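Local coordinates for ECF RNA polymerase sigma factor SigK (Mycobacterium tuberculosis, PDB 4NQW), which probably directs RNA polymerase to specific promoters as an initiation factor, and is probably held inactive by an anti-sigma factor until regulated intramembrane proteolysis releases it, at residues A[179-182]-A[183-187]. Residues are numbered along the deposited sequence; the frame is centred on the assembly and turned at random.
Sequences LAAN and LSTIK
Ile186 reaches back from the first turn of helix 183-201 to the loop that precedes it, and its CD1 methyl is the meeting point of two apolar contacts. Ala181 CB lies 4.0 Å from Ile186 CD1, and Leu179 CD2 approaches the same methyl at 4.2 Å, the leucine and isoleucine side chains crossing nearly at right angles. The torsions of Ile186 send the CG1 branch this way: CG1 stands beside the backbone N, opposite the carbonyl carbon, and chi2 of -58° folds CD1 toward the loop. CG1 also passes 3.6 Å from Asn182 O. That carbonyl opens the helix, accepting a 3.1 Å hydrogen bond from Ile186 N. The bond is fairly straight at 160°, with the donor a little off the carbonyl plane. Asn182 holds the N-cap position, but its amide makes no capping bond and leads away from the helix. Asn182 CB lies 3.7 Å from Thr185 OG1, a van der Waals approach. Outside this loop, Ile186 also touches Val175 and Ser176 of helix 172-178, while Leu179 leans on Gln160 and Leu164 of helix 156-167. The arrangement is the turn of a helix-turn-helix in sigma-70 domain 4, joining helix 172-178 to the helix that probably contacts promoter DNA.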
loop_
_atom_site.group_PDB
_atom_site.type_symbol
_atom_site.label_atom_id
_atom_site.label_comp_id
_atom_site.label_asym_id
_atom_site.label_seq_id
_atom_site.Cartn_x
_atom_site.Cartn_y
_atom_site.Cartn_z
ATOM N N LEU A 179 15.293 -15.500 6.237
ATOM C CA LEU A 179 15.863 -16.122 5.034
ATOM C C LEU A 179 17.384 -16.319 5.115
ATOM O O LEU A 179 18.010 -16.740 4.137
ATOM C CB LEU A 179 15.512 -15.294 3.789
ATOM C CG LEU A 179 14.108 -15.468 3.203
ATOM C CD1 LEU A 179 13.020 -15.074 4.188
ATOM C CD2 LEU A 179 13.980 -14.655 1.923
ATOM N N ALA A 180 17.974 -16.023 6.273
ATOM C CA ALA A 180 19.415 -16.179 6.482
ATOM C C ALA A 180 20.225 -15.437 5.415
ATOM O O ALA A 180 21.154 -15.995 4.826
ATOM C CB ALA A 180 19.787 -17.657 6.515
ATOM N N ALA A 181 19.859 -14.179 5.175
ATOM C CA ALA A 181 20.515 -13.345 4.166
ATOM C C ALA A 181 20.888 -11.980 4.746
ATOM O O ALA A 181 20.469 -11.633 5.852
ATOM C CB ALA A 181 19.609 -13.181 2.956
ATOM N N ASN A 182 21.683 -11.217 3.998
ATOM C CA ASN A 182 22.091 -9.868 4.410
ATOM C C ASN A 182 21.020 -8.827 4.107
ATOM O O ASN A 182 20.140 -9.058 3.278
ATOM C CB ASN A 182 23.402 -9.458 3.720
ATOM C CG ASN A 182 24.637 -9.902 4.484
ATOM O OD1 ASN A 182 25.524 -10.543 3.923
ATOM N ND2 ASN A 182 24.709 -9.547 5.766
ATOM N N LEU A 183 21.108 -7.681 4.781
ATOM C CA LEU A 183 20.166 -6.578 4.569
ATOM C C LEU A 183 20.277 -6.046 3.146
ATOM O O LEU A 183 19.268 -5.762 2.501
ATOM C CB LEU A 183 20.416 -5.438 5.565
ATOM C CG LEU A 183 20.316 -5.745 7.063
ATOM C CD1 LEU A 183 20.447 -4.462 7.873
ATOM C CD2 LEU A 183 19.014 -6.450 7.409
ATOM N N SER A 184 21.512 -5.917 2.670
ATOM C CA SER A 184 21.784 -5.525 1.291
ATOM C C SER A 184 21.065 -6.435 0.301
ATOM O O SER A 184 20.486 -5.967 -0.679
ATOM C CB SER A 184 23.289 -5.569 1.020
ATOM O OG SER A 184 23.571 -5.343 -0.351
ATOM N N THR A 185 21.106 -7.737 0.572
ATOM C CA THR A 185 20.539 -8.738 -0.326
ATOM C C THR A 185 19.020 -8.640 -0.398
ATOM O O THR A 185 18.456 -8.678 -1.486
ATOM C CB THR A 185 20.946 -10.166 0.098
ATOM O OG1 THR A 185 22.368 -10.225 0.274
ATOM C CG2 THR A 185 20.528 -11.189 -0.957
ATOM N N ILE A 186 18.363 -8.505 0.752
ATOM C CA ILE A 186 16.898 -8.432 0.789
ATOM C C ILE A 186 16.394 -7.119 0.193
ATOM O O ILE A 186 15.366 -7.097 -0.481
ATOM C CB ILE A 186 16.348 -8.607 2.223
ATOM C CG1 ILE A 186 16.725 -9.987 2.780
ATOM C CG2 ILE A 186 14.835 -8.425 2.262
ATOM C CD1 ILE A 186 16.252 -11.170 1.957
ATOM N N LYS A 187 17.120 -6.033 0.438
ATOM C CA LYS A 187 16.758 -4.730 -0.120
ATOM C C LYS A 187 16.875 -4.722 -1.644
ATOM O O LYS A 187 15.994 -4.209 -2.335
ATOM C CB LYS A 187 17.613 -3.624 0.498
ATOM C CG LYS A 187 17.260 -3.329 1.950
ATOM C CD LYS A 187 18.004 -2.112 2.481
ATOM C CE LYS A 187 19.492 -2.376 2.636
ATOM N NZ LYS A 187 20.200 -1.178 3.161
#